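Local coordinates for protein transketolase (Campylobacter jejuni, PDB 3L84) that belongs to the transketolase family of thiamine diphosphate-binding proteins, with two related cofactor-binding domains and a C-terminal domain in each chain of a two-subunit assembly, at residues 460-463 and 467-470; 476-481 and 558-563; 564-569 and 592-597. One frame throughout, in Å; residues are numbered along the deposited sequence.

Interaction 1 of 3, residues 460-463 and 467-470; sequences STFR and NFLT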
ATOM      1  N   SER A 460      -4.235  10.429  -9.889  1.00  6.66           N
ATOM      2  CA  SER A 460      -3.119  11.343  -9.617  1.00  7.30           C
ATOM      3  C   SER A 460      -1.856  10.574  -9.234  1.00  7.73           C
ATOM      4  O   SER A 460      -0.763  10.900  -9.666  1.00  7.41           O
ATOM      5  CB  SER A 460      -3.433  12.339  -8.521  1.00  7.78           C
ATOM      6  OG  SER A 460      -4.425  13.265  -8.891  1.00 10.39           O
ATOM      7  N   THR A 461      -1.991   9.572  -8.369  1.00  6.41           N
ATOM      8  CA  THR A 461      -0.869   8.742  -7.957  1.00  5.98           C
ATOM      9  C   THR A 461      -0.186   8.081  -9.136  1.00  6.22           C
ATOM     10  O   THR A 461       1.036   8.188  -9.272  1.00  7.64           O
ATOM     11  CB  THR A 461      -1.296   7.667  -6.987  1.00  7.23           C
ATOM     12  OG1 THR A 461      -1.817   8.290  -5.803  1.00  7.77           O
ATOM     13  CG2 THR A 461      -0.174   6.703  -6.623  1.00  7.84           C
ATOM     14  N   PHE A 462      -0.954   7.405  -9.984  1.00  6.34           N
ATOM     15  CA  PHE A 462      -0.357   6.697 -11.097  1.00  7.05           C
ATOM     16  C   PHE A 462       0.223   7.638 -12.148  1.00  6.74           C
ATOM     17  O   PHE A 462       1.280   7.338 -12.709  1.00  8.10           O
ATOM     18  CB  PHE A 462      -1.319   5.635 -11.666  1.00  7.99           C
ATOM     19  CG  PHE A 462      -1.226   4.375 -10.924  1.00  9.67           C
ATOM     20  CD1 PHE A 462      -1.813   4.216  -9.713  1.00 10.86           C
ATOM     21  CD2 PHE A 462      -0.488   3.328 -11.479  1.00 12.92           C
ATOM     22  CE1 PHE A 462      -1.598   2.994  -8.971  1.00 14.08           C
ATOM     23  CE2 PHE A 462      -0.323   2.156 -10.796  1.00 14.59           C
ATOM     24  CZ  PHE A 462      -0.827   2.010  -9.543  1.00 13.47           C
ATOM     25  N   ARG A 463      -0.397   8.776 -12.386  1.00  5.90           N
ATOM     26  CA  ARG A 463       0.171   9.745 -13.299  1.00  5.74           C
ATOM     27  C   ARG A 463       1.438  10.337 -12.742  1.00  7.27           C
ATOM     28  O   ARG A 463       2.399  10.540 -13.514  1.00  9.56           O
ATOM     29  CB  ARG A 463      -0.827  10.834 -13.623  1.00  6.70           C
ATOM     30  CG  ARG A 463      -1.969  10.319 -14.476  1.00  6.42           C
ATOM     31  CD  ARG A 463      -3.012  11.380 -14.645  1.00  7.22           C
ATOM     32  NE  ARG A 463      -4.057  10.971 -15.585  1.00  7.21           N
ATOM     33  CZ  ARG A 463      -5.219  11.573 -15.686  1.00  8.70           C
ATOM     34  NH1 ARG A 463      -5.559  12.525 -14.831  1.00 10.76           N
ATOM     35  NH2 ARG A 463      -6.097  11.134 -16.596  1.00 10.87           N
ATOM     36  N   ASN A 467       7.807   6.503 -15.113  1.00  7.55           N
ATOM     37  CA  ASN A 467       7.959   5.254 -15.853  1.00  7.22           C
ATOM     38  C   ASN A 467       6.702   4.373 -15.836  1.00  7.66           C
ATOM     39  O   ASN A 467       6.796   3.167 -15.735  1.00  7.80           O
ATOM     40  CB  ASN A 467       9.152   4.405 -15.357  1.00  7.41           C
ATOM     41  CG  ASN A 467      10.482   5.020 -15.606  1.00  9.46           C
ATOM     42  OD1 ASN A 467      10.612   5.975 -16.400  1.00 11.72           O
ATOM     43  ND2 ASN A 467      11.510   4.441 -15.005  1.00  9.43           N
ATOM     44  N   PHE A 468       5.550   5.004 -15.934  1.00  7.65           N
ATOM     45  CA  PHE A 468       4.259   4.344 -16.042  1.00  8.62           C
ATOM     46  C   PHE A 468       3.452   5.067 -17.058  1.00 10.58           C
ATOM     47  O   PHE A 468       3.459   6.339 -17.119  1.00 12.76           O
ATOM     48  CB  PHE A 468       3.453   4.395 -14.737  1.00 11.31           C
ATOM     49  CG  PHE A 468       3.132   3.053 -14.156  1.00  9.38           C
ATOM     50  CD1 PHE A 468       3.973   2.512 -13.250  1.00 15.48           C
ATOM     51  CD2 PHE A 468       2.060   2.292 -14.608  1.00 15.51           C
ATOM     52  CE1 PHE A 468       3.754   1.335 -12.730  1.00 15.39           C
ATOM     53  CE2 PHE A 468       1.828   1.039 -14.019  1.00 13.64           C
ATOM     54  CZ  PHE A 468       2.688   0.565 -13.124  1.00 11.19           C
ATOM     55  N   LEU A 469       2.721   4.324 -17.854  1.00  8.39           N
ATOM     56  CA  LEU A 469       1.641   4.897 -18.656  1.00  8.43           C
ATOM     57  C   LEU A 469       0.315   4.588 -17.978  1.00  7.47           C
ATOM     58  O   LEU A 469       0.106   3.453 -17.576  1.00  9.32           O
ATOM     59  CB  LEU A 469       1.648   4.312 -20.056  1.00  8.70           C
ATOM     60  CG  LEU A 469       2.913   4.573 -20.857  1.00  8.79           C
ATOM     61  CD1 LEU A 469       2.807   3.921 -22.238  1.00 11.80           C
ATOM     62  CD2 LEU A 469       3.196   6.081 -21.003  1.00 11.35           C
ATOM     63  N   THR A 470      -0.569   5.558 -17.857  1.00  7.61           N
ATOM     64  CA  THR A 470      -1.836   5.329 -17.184  1.00  7.63           C
ATOM     65  C   THR A 470      -2.916   5.563 -18.241  1.00  7.61           C
ATOM     66  O   THR A 470      -3.263   6.713 -18.547  1.00  9.22           O
ATOM     67  CB  THR A 470      -2.037   6.245 -15.983  1.00  8.18           C
ATOM     68  OG1 THR A 470      -0.887   6.096 -15.116  1.00  9.30           O
ATOM     69  CG2 THR A 470      -3.293   5.898 -15.175  1.00 10.17           C
TER
HETATM   70  O   HOH W   1      -2.973   9.195 -17.739  1.00 11.53           O

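Interaction 2 of 3, residues 476-481 and 558-563; sequences GVENVK and SMPCFE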
ATOM      1  N   GLY A 476     -14.029   0.965 -26.396  1.00  6.41           N
ATOM      2  CA  GLY A 476     -13.259  -0.191 -26.753  1.00  5.73           C
ATOM      3  C   GLY A 476     -12.158   0.052 -27.737  1.00  6.02           C
ATOM      4  O   GLY A 476     -11.121  -0.603 -27.673  1.00  6.27           O
ATOM      5  N   VAL A 477     -12.395   0.945 -28.677  1.00  5.88           N
ATOM      6  CA  VAL A 477     -11.398   1.258 -29.675  1.00  5.87           C
ATOM      7  C   VAL A 477     -10.167   1.890 -28.984  1.00  5.89           C
ATOM      8  O   VAL A 477      -9.013   1.502 -29.234  1.00  6.69           O
ATOM      9  CB  VAL A 477     -11.960   2.163 -30.758  1.00  5.69           C
ATOM     10  CG1 VAL A 477     -10.888   2.697 -31.686  1.00  8.69           C
ATOM     11  CG2 VAL A 477     -13.056   1.403 -31.555  1.00  7.49           C
ATOM     12  N   GLU A 478     -10.400   2.862 -28.108  1.00  6.22           N
ATOM     13  CA  GLU A 478      -9.294   3.422 -27.352  1.00  5.44           C
ATOM     14  C   GLU A 478      -8.587   2.335 -26.526  1.00  5.73           C
ATOM     15  O   GLU A 478      -7.378   2.372 -26.350  1.00  6.38           O
ATOM     16  CB  GLU A 478      -9.734   4.579 -26.441  1.00  6.42           C
ATOM     17  CG  GLU A 478     -10.177   5.861 -27.127  1.00  7.49           C
ATOM     18  CD  GLU A 478     -10.209   7.059 -26.223  1.00  8.32           C
ATOM     19  OE1 GLU A 478     -10.132   6.924 -24.973  1.00  8.23           O
ATOM     20  OE2 GLU A 478     -10.341   8.184 -26.768  1.00  8.29           O
ATOM     21  N   ASN A 479      -9.352   1.403 -25.976  1.00  5.24           N
ATOM     22  CA  ASN A 479      -8.782   0.336 -25.166  1.00  5.73           C
ATOM     23  C   ASN A 479      -7.806  -0.541 -25.962  1.00  5.32           C
ATOM     24  O   ASN A 479      -6.744  -0.928 -25.475  1.00  5.71           O
ATOM     25  CB  ASN A 479      -9.932  -0.472 -24.537  1.00  5.31           C
ATOM     26  CG  ASN A 479      -9.551  -1.420 -23.422  1.00  6.38           C
ATOM     27  OD1 ASN A 479      -8.342  -1.600 -23.006  1.00  8.14           O
ATOM     28  ND2 ASN A 479     -10.550  -2.001 -22.867  1.00  4.04           N
ATOM     29  N   VAL A 480      -8.170  -0.844 -27.221  1.00  5.02           N
ATOM     30  CA  VAL A 480      -7.316  -1.597 -28.131  1.00  4.74           C
ATOM     31  C   VAL A 480      -6.059  -0.780 -28.455  1.00  4.89           C
ATOM     32  O   VAL A 480      -4.933  -1.322 -28.397  1.00  6.05           O
ATOM     33  CB  VAL A 480      -8.059  -1.959 -29.443  1.00  5.85           C
ATOM     34  CG1 VAL A 480      -7.062  -2.355 -30.525  1.00  7.15           C
ATOM     35  CG2 VAL A 480      -9.072  -3.011 -29.141  1.00  7.21           C
ATOM     36  N   LYS A 481      -6.218   0.489 -28.841  1.00  5.81           N
ATOM     37  CA  LYS A 481      -5.064   1.307 -29.204  1.00  6.05           C
ATOM     38  C   LYS A 481      -4.099   1.440 -28.013  1.00  6.08           C
ATOM     39  O   LYS A 481      -2.874   1.446 -28.203  1.00  7.39           O
ATOM     40  CB  LYS A 481      -5.522   2.674 -29.722  1.00  6.65           C
ATOM     41  CG  LYS A 481      -6.225   2.596 -31.058  1.00  7.24           C
ATOM     42  CD  LYS A 481      -6.880   3.923 -31.407  1.00  8.16           C
ATOM     43  CE  LYS A 481      -7.558   3.958 -32.765  1.00  8.89           C
ATOM     44  NZ  LYS A 481      -8.328   5.259 -32.879  1.00 12.03           N
ATOM     45  N   SER A 558     -10.238  14.052 -26.246  1.00  8.80           N
ATOM     46  CA  SER A 558     -10.146  12.840 -25.446  1.00  8.64           C
ATOM     47  C   SER A 558      -8.690  12.611 -25.049  1.00  8.83           C
ATOM     48  O   SER A 558      -7.794  12.687 -25.909  1.00  9.15           O
ATOM     49  CB  SER A 558     -10.689  11.636 -26.203  1.00  9.27           C
ATOM     50  OG  SER A 558     -10.590  10.461 -25.379  1.00  9.75           O
HETATM   51  N   MSE A 559      -8.450  12.392 -23.768  1.00  9.11           N
HETATM   52  CA  MSE A 559      -7.108  12.198 -23.242  1.00  9.20           C
HETATM   53  C   MSE A 559      -7.009  10.844 -22.548  1.00  9.30           C
HETATM   54  O   MSE A 559      -6.981  10.750 -21.303  1.00 10.38           O
HETATM   55  CB  MSE A 559      -6.748  13.327 -22.276  1.00 10.32           C
HETATM   56  CG  MSE A 559      -5.268  13.318 -21.828  1.00 10.51           C
HETATM   57 SE   MSE A 559      -4.843  14.513 -20.401  0.60 15.49          SE
HETATM   58  CE  MSE A 559      -5.914  13.617 -19.067  1.00 15.17           C
ATOM     59  N   PRO A 560      -6.873   9.774 -23.323  1.00  9.54           N
ATOM     60  CA  PRO A 560      -6.703   8.466 -22.730  1.00 10.27           C
ATOM     61  C   PRO A 560      -5.403   8.304 -21.971  1.00  9.64           C
ATOM     62  O   PRO A 560      -5.330   7.404 -21.140  1.00 10.35           O
ATOM     63  CB  PRO A 560      -6.802   7.527 -23.945  1.00 11.00           C
ATOM     64  CG  PRO A 560      -6.434   8.377 -25.108  1.00 10.11           C
ATOM     65  CD  PRO A 560      -7.038   9.708 -24.793  1.00  9.68           C
ATOM     66  N   CYS A 561      -4.363   9.093 -22.250  1.00 10.13           N
ATOM     67  CA  CYS A 561      -3.109   8.942 -21.517  1.00  9.00           C
ATOM     68  C   CYS A 561      -2.406  10.286 -21.318  1.00  9.27           C
ATOM     69  O   CYS A 561      -1.778  10.826 -22.222  1.00  9.64           O
ATOM     70  CB  CYS A 561      -2.211   7.916 -22.195  1.00  8.75           C
ATOM     71  SG  CYS A 561      -0.700   7.612 -21.245  1.00 10.49           S
ATOM     72  N   PHE A 562      -2.472  10.801 -20.101  1.00  9.44           N
ATOM     73  CA  PHE A 562      -1.816  12.078 -19.706  1.00  9.75           C
ATOM     74  C   PHE A 562      -0.311  12.040 -19.982  1.00  8.25           C
ATOM     75  O   PHE A 562       0.241  13.007 -20.540  1.00  9.23           O
ATOM     76  CB  PHE A 562      -2.123  12.311 -18.215  1.00  9.56           C
ATOM     77  CG  PHE A 562      -1.635  13.615 -17.627  1.00  8.39           C
ATOM     78  CD1 PHE A 562      -2.501  14.668 -17.443  1.00 11.13           C
ATOM     79  CD2 PHE A 562      -0.362  13.747 -17.183  1.00 11.00           C
ATOM     80  CE1 PHE A 562      -2.064  15.852 -16.848  1.00 11.08           C
ATOM     81  CE2 PHE A 562       0.074  14.957 -16.598  1.00 10.96           C
ATOM     82  CZ  PHE A 562      -0.782  15.990 -16.471  1.00  9.08           C
ATOM     83  N   GLU A 563       0.354  10.950 -19.619  1.00  8.56           N
ATOM     84  CA  GLU A 563       1.810  10.870 -19.759  1.00  8.73           C
ATOM     85  C   GLU A 563       2.249  10.969 -21.215  1.00  9.16           C
ATOM     86  O   GLU A 563       3.254  11.605 -21.526  1.00 10.18           O
ATOM     87  CB  GLU A 563       2.345   9.586 -19.143  1.00  9.68           C
ATOM     88  CG  GLU A 563       2.069   9.494 -17.665  1.00 10.08           C
ATOM     89  CD  GLU A 563       0.808   8.718 -17.260  1.00 11.15           C
ATOM     90  OE1 GLU A 563      -0.143   8.574 -18.073  1.00 11.92           O
ATOM     91  OE2 GLU A 563       0.826   8.151 -16.145  1.00 10.85           O
TER
HETATM   92  O   HOH W   2     -10.154   9.020 -22.961  1.00  8.37           O

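Interaction 3 of 3, residues 564-569 and 592-597; sequences LFEKQD and LYKFCH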
ATOM      1  N   LEU A 564       1.501  10.349 -22.126  1.00  8.22           N
ATOM      2  CA  LEU A 564       1.833  10.474 -23.531  1.00  8.79           C
ATOM      3  C   LEU A 564       1.569  11.867 -24.031  1.00  7.64           C
ATOM      4  O   LEU A 564       2.334  12.379 -24.850  1.00  8.99           O
ATOM      5  CB  LEU A 564       1.073   9.462 -24.407  1.00  9.12           C
ATOM      6  CG  LEU A 564       1.478   8.020 -24.257  1.00  8.81           C
ATOM      7  CD1 LEU A 564       0.539   7.126 -25.092  1.00 11.09           C
ATOM      8  CD2 LEU A 564       2.922   7.814 -24.621  1.00 11.36           C
ATOM      9  N   PHE A 565       0.517  12.512 -23.553  1.00  8.17           N
ATOM     10  CA  PHE A 565       0.229  13.880 -23.972  1.00  7.98           C
ATOM     11  C   PHE A 565       1.363  14.833 -23.590  1.00  8.59           C
ATOM     12  O   PHE A 565       1.715  15.760 -24.340  1.00  8.44           O
ATOM     13  CB  PHE A 565      -1.141  14.353 -23.442  1.00  9.05           C
ATOM     14  CG  PHE A 565      -1.627  15.628 -24.029  1.00  9.17           C
ATOM     15  CD1 PHE A 565      -1.436  15.944 -25.369  1.00  9.31           C
ATOM     16  CD2 PHE A 565      -2.377  16.489 -23.243  1.00 11.28           C
ATOM     17  CE1 PHE A 565      -1.918  17.124 -25.887  1.00 10.08           C
ATOM     18  CE2 PHE A 565      -2.885  17.660 -23.776  1.00 13.47           C
ATOM     19  CZ  PHE A 565      -2.657  17.993 -25.092  1.00 12.38           C
ATOM     20  N   GLU A 566       1.939  14.620 -22.412  1.00  8.60           N
ATOM     21  CA  GLU A 566       3.068  15.413 -21.922  1.00  8.85           C
ATOM     22  C   GLU A 566       4.271  15.354 -22.869  1.00  9.42           C
ATOM     23  O   GLU A 566       5.114  16.251 -22.827  1.00 11.16           O
ATOM     24  CB  GLU A 566       3.513  14.962 -20.527  1.00  9.76           C
ATOM     25  CG  GLU A 566       2.526  15.211 -19.430  1.00 10.31           C
ATOM     26  CD  GLU A 566       3.056  14.789 -18.081  1.00 12.32           C
ATOM     27  OE1 GLU A 566       3.026  13.569 -17.746  1.00 12.05           O
ATOM     28  OE2 GLU A 566       3.519  15.668 -17.323  1.00 13.13           O
ATOM     29  N   LYS A 567       4.396  14.287 -23.667  1.00  9.39           N
ATOM     30  CA  LYS A 567       5.535  14.112 -24.582  1.00 10.19           C
ATOM     31  C   LYS A 567       5.321  14.776 -25.937  1.00  9.24           C
ATOM     32  O   LYS A 567       6.250  14.799 -26.751  1.00 11.02           O
ATOM     33  CB  LYS A 567       5.815  12.639 -24.846  1.00 10.86           C
ATOM     34  CG  LYS A 567       6.121  11.837 -23.628  1.00 13.82           C
ATOM     35  CD  LYS A 567       6.474  10.370 -23.926  1.00 17.55           C
ATOM     36  CE  LYS A 567       7.831  10.216 -24.644  1.00 19.74           C
ATOM     37  NZ  LYS A 567       9.015  10.898 -23.974  1.00 26.68           N
ATOM     38  N   GLN A 568       4.137  15.309 -26.218  1.00  9.11           N
ATOM     39  CA  GLN A 568       3.852  15.832 -27.557  1.00  9.98           C
ATOM     40  C   GLN A 568       4.492  17.185 -27.761  1.00 10.99           C
ATOM     41  O   GLN A 568       4.782  17.887 -26.785  1.00 11.92           O
ATOM     42  CB  GLN A 568       2.340  15.918 -27.776  1.00  8.81           C
ATOM     43  CG  GLN A 568       1.606  14.592 -27.609  1.00 10.44           C
ATOM     44  CD  GLN A 568       2.250  13.476 -28.359  1.00  8.28           C
ATOM     45  OE1 GLN A 568       2.701  12.471 -27.751  1.00 11.80           O
ATOM     46  NE2 GLN A 568       2.323  13.624 -29.666  1.00  8.24           N
ATOM     47  N   ASP A 569       4.715  17.567 -29.011  1.00 11.93           N
ATOM     48  CA  ASP A 569       5.347  18.863 -29.213  1.00 13.24           C
ATOM     49  C   ASP A 569       4.355  20.000 -29.076  1.00 12.62           C
ATOM     50  O   ASP A 569       3.143  19.794 -29.007  1.00 12.18           O
ATOM     51  CB  ASP A 569       6.172  18.940 -30.488  1.00 13.87           C
ATOM     52  CG  ASP A 569       5.378  18.773 -31.739  1.00 15.81           C
ATOM     53  OD1 ASP A 569       4.175  19.110 -31.770  1.00 18.43           O
ATOM     54  OD2 ASP A 569       6.014  18.358 -32.752  1.00 21.55           O
ATOM     55  N   LEU A 592      -4.365  18.067 -14.031  1.00  6.95           N
ATOM     56  CA  LEU A 592      -4.969  18.590 -15.246  1.00  7.56           C
ATOM     57  C   LEU A 592      -4.727  20.068 -15.456  1.00  7.49           C
ATOM     58  O   LEU A 592      -4.792  20.509 -16.603  1.00  8.01           O
ATOM     59  CB  LEU A 592      -6.455  18.301 -15.260  1.00  8.30           C
ATOM     60  CG  LEU A 592      -6.922  16.855 -15.432  1.00 11.10           C
ATOM     61  CD1 LEU A 592      -8.449  16.802 -15.574  1.00 14.18           C
ATOM     62  CD2 LEU A 592      -6.316  16.222 -16.611  1.00 14.24           C
ATOM     63  N   TYR A 593      -4.398  20.814 -14.411  1.00  6.58           N
ATOM     64  CA  TYR A 593      -4.047  22.222 -14.612  1.00  7.37           C
ATOM     65  C   TYR A 593      -2.778  22.425 -15.425  1.00  7.29           C
ATOM     66  O   TYR A 593      -2.539  23.527 -15.881  1.00  7.30           O
ATOM     67  CB  TYR A 593      -3.924  22.922 -13.258  1.00  6.37           C
ATOM     68  CG  TYR A 593      -5.232  23.242 -12.545  1.00  6.90           C
ATOM     69  CD1 TYR A 593      -6.062  24.272 -13.019  1.00  7.42           C
ATOM     70  CD2 TYR A 593      -5.651  22.528 -11.467  1.00  8.87           C
ATOM     71  CE1 TYR A 593      -7.253  24.593 -12.367  1.00  8.60           C
ATOM     72  CE2 TYR A 593      -6.849  22.849 -10.814  1.00  8.06           C
ATOM     73  CZ  TYR A 593      -7.623  23.894 -11.266  1.00  9.18           C
ATOM     74  OH  TYR A 593      -8.801  24.181 -10.609  1.00 11.75           O
ATOM     75  N   LYS A 594      -1.964  21.389 -15.673  1.00  6.42           N
ATOM     76  CA  LYS A 594      -0.863  21.495 -16.617  1.00  6.73           C
ATOM     77  C   LYS A 594      -1.392  21.906 -17.994  1.00  7.34           C
ATOM     78  O   LYS A 594      -0.720  22.658 -18.712  1.00  9.07           O
ATOM     79  CB  LYS A 594      -0.083  20.196 -16.671  1.00  6.54           C
ATOM     80  CG  LYS A 594       1.090  20.247 -17.575  1.00  7.59           C
ATOM     81  CD  LYS A 594       2.012  19.055 -17.422  1.00  9.52           C
ATOM     82  CE  LYS A 594       3.181  19.160 -18.409  1.00 10.51           C
ATOM     83  NZ  LYS A 594       4.279  18.188 -18.095  1.00 12.76           N
ATOM     84  N   PHE A 595      -2.576  21.436 -18.365  1.00  7.41           N
ATOM     85  CA  PHE A 595      -3.136  21.650 -19.695  1.00  9.08           C
ATOM     86  C   PHE A 595      -4.393  22.474 -19.711  1.00  9.10           C
ATOM     87  O   PHE A 595      -4.752  22.982 -20.776  1.00 10.20           O
ATOM     88  CB  PHE A 595      -3.417  20.303 -20.376  1.00  9.37           C
ATOM     89  CG  PHE A 595      -2.220  19.457 -20.526  1.00 10.15           C
ATOM     90  CD1 PHE A 595      -1.209  19.867 -21.363  1.00 13.51           C
ATOM     91  CD2 PHE A 595      -2.108  18.248 -19.865  1.00 11.35           C
ATOM     92  CE1 PHE A 595      -0.066  19.103 -21.512  1.00 14.53           C
ATOM     93  CE2 PHE A 595      -0.952  17.471 -20.029  1.00 11.98           C
ATOM     94  CZ  PHE A 595       0.044  17.930 -20.853  1.00 12.77           C
ATOM     95  N   CYS A 596      -5.050  22.658 -18.574  1.00  8.07           N
ATOM     96  CA  CYS A 596      -6.384  23.246 -18.482  1.00  8.66           C
ATOM     97  C   CYS A 596      -6.387  24.517 -17.662  1.00  8.27           C
ATOM     98  O   CYS A 596      -5.636  24.664 -16.690  1.00  9.91           O
ATOM     99  CB  CYS A 596      -7.350  22.277 -17.830  1.00  8.36           C
ATOM    100  SG  CYS A 596      -7.480  20.692 -18.702  1.00 10.97           S
ATOM    101  N   HIS A 597      -7.246  25.468 -18.032  1.00  8.00           N
ATOM    102  CA  HIS A 597      -7.472  26.667 -17.240  1.00  7.76           C
ATOM    103  C   HIS A 597      -8.336  26.376 -16.039  1.00  8.03           C
ATOM    104  O   HIS A 597      -8.147  26.990 -14.970  1.00  9.28           O
ATOM    105  CB  HIS A 597      -8.131  27.759 -18.070  1.00  8.35           C
ATOM    106  CG  HIS A 597      -7.332  28.155 -19.259  1.00  9.87           C
ATOM    107  ND1 HIS A 597      -6.310  29.077 -19.218  1.00 15.86           N
ATOM    108  CD2 HIS A 597      -7.422  27.745 -20.540  1.00  8.86           C
ATOM    109  CE1 HIS A 597      -5.802  29.213 -20.435  1.00 13.57           C
ATOM    110  NE2 HIS A 597      -6.465  28.420 -21.259  1.00 14.39           N
TER

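Interaction 1 of 3, residues 460-463 and 467-470
Phe462, near the end of helix 458-464, points the edge of its ring at a face of Phe468. The stack is T-shaped, with the planes at 90° and the ring centroids 5.4 Å apart. Phe462 CD2 and CE2 do the touching. CE2 of Phe462 lies 4.0 Å from CE2 of Phe468, toward the rim of that face and not over its middle. At the root of the side chain, Phe462 CB lies 3.5 Å from Thr470 OG1. The methyl CG2 of Thr470 is a little farther from the same CB, at 4.0 Å. A chi1 of -54° sets OG1 beside the backbone N of Thr470 and CG2 anti to it. The hydroxyl of Thr470 has its hydrogen bond with Glu563. Water 1 joins the two segments in a second way. It accepts from Arg463 NE, in the plane of the guanidinium, at 3.0 Å, and donates to Thr470 O at 2.6 Å. The same guanidinium forms salt bridges, NH2 with Glu585 and NH1 with Glu591. Phe439 packs edge-to-face with Phe462. The ring pair thus ties the helix to the residue leading into strand 469-471, while Thr470 packing and one water reach the strand itself, without a direct hydrogen bond.

Interaction 2 of 3, residues 476-481 and 558-563
Glu478, on the first turn of helix 476-488, reaches across to Ser558 and Pro560. Its carboxylate carries the whole contact on the helix side. Ser558 OG donates to Glu478 OE2 at 2.7 Å, on the syn lone pair, the side that faces the other oxygen. A chi1 of -180° swings OG anti to the backbone N of Ser558 and out toward the helix. Water 2 donates to Glu478 OE1 at 2.9 Å and to Ser558 OG at 2.8 Å. Carboxylate, hydroxyl and water therefore close a small ring of hydrogen bonds. Pro560 packs against the same group. Its CB comes to 3.5 Å from Glu478 OE1, and the two side chains cross at about a right angle. Glu478 is extended beyond CG, which lets its end span the gap between the backbones.

This tight part is small and buried. Around it the segments spread apart, and even the closest CA atoms, those of Glu478 and Pro560, are 7.3 Å apart. The outer side of the helix is looser. Val477, Val480 and Lys481 are partly exposed there, and Lys481 pairs with Asp512 instead of the 558-563 segment.

Further partners share the carboxylate: Tyr518 OH bonds to OE2, and the backbone N of Ala474 bonds to OE1. The contact joins the pyrimidine binding domain to the C-terminal domain. Each oxygen of Glu478 has at least two hydrogen-bonding partners. Such a grip, close to the start of a helix, would probably favour the ionised carboxylate in this buried place and fix its rotation.

Interaction 3 of 3, residues 564-569 and 592-597
The ring of Phe595 is covered on both faces. Phe565 CD2 sits over the centre of one face, 3.6 Å above the plane. The CG of the adjacent Lys594 lies over the centre of the opposite face, 4.1 Å from it. At the edge, Phe595 CZ meets Glu566 CG at 3.9 Å. The rings of Phe565 and Phe595 are tilted by 39°, an oblique pairing with centroids 4.4 Å apart. The two side chains lie alongside each other, running in opposite senses. Phe565 holds CG anti to its own backbone N (chi1 -169°), which carries the ring toward the 592-597 segment.

Beside the rings runs a salt bridge. Lys594 NZ donates to Glu566 OE2 at 2.7 Å, using the anti lone pair of that oxygen. The lysine chain is fully extended from a chi1 of -178°, and it meets the glutamate at about a right angle. Both rings are buried in the protein, while Glu566 and Lys594 are partly exposed.

Phe562, about one turn before Phe565 on the same helix, also pairs edge-to-face with Phe595. Helix 570-576 adds Tyr572 and Leu576 against Phe565, and Gln573 against Phe595. Lys594 packs on Tyr593 of the second subunit, and Glu566 on Asn590 of that subunit, so this loop between strands 580-584 and 598-600 lies at the subunit interface.

How the interactions relate
Interactions 1 and 2 are buried, whereas interaction 3 is partly buried and its salt-bridge residues are partly exposed. Interaction 1 lies within the pyrimidine binding domain and relies on aromatic packing. Interaction 2 joins that domain to the C-terminal domain through a carboxylate. Interaction 3 stays within the C-terminal domain and combines rings with charge. The 558-563 segment leads into helix 562-566, whose later residues help make interaction 3. The neighbours also touch one another: Leu469 of interaction 1 packs on Leu564 of interaction 3, and Met559 of interaction 2 on Leu592. All three have segment residues against the second subunit, interaction 2 through Phe562.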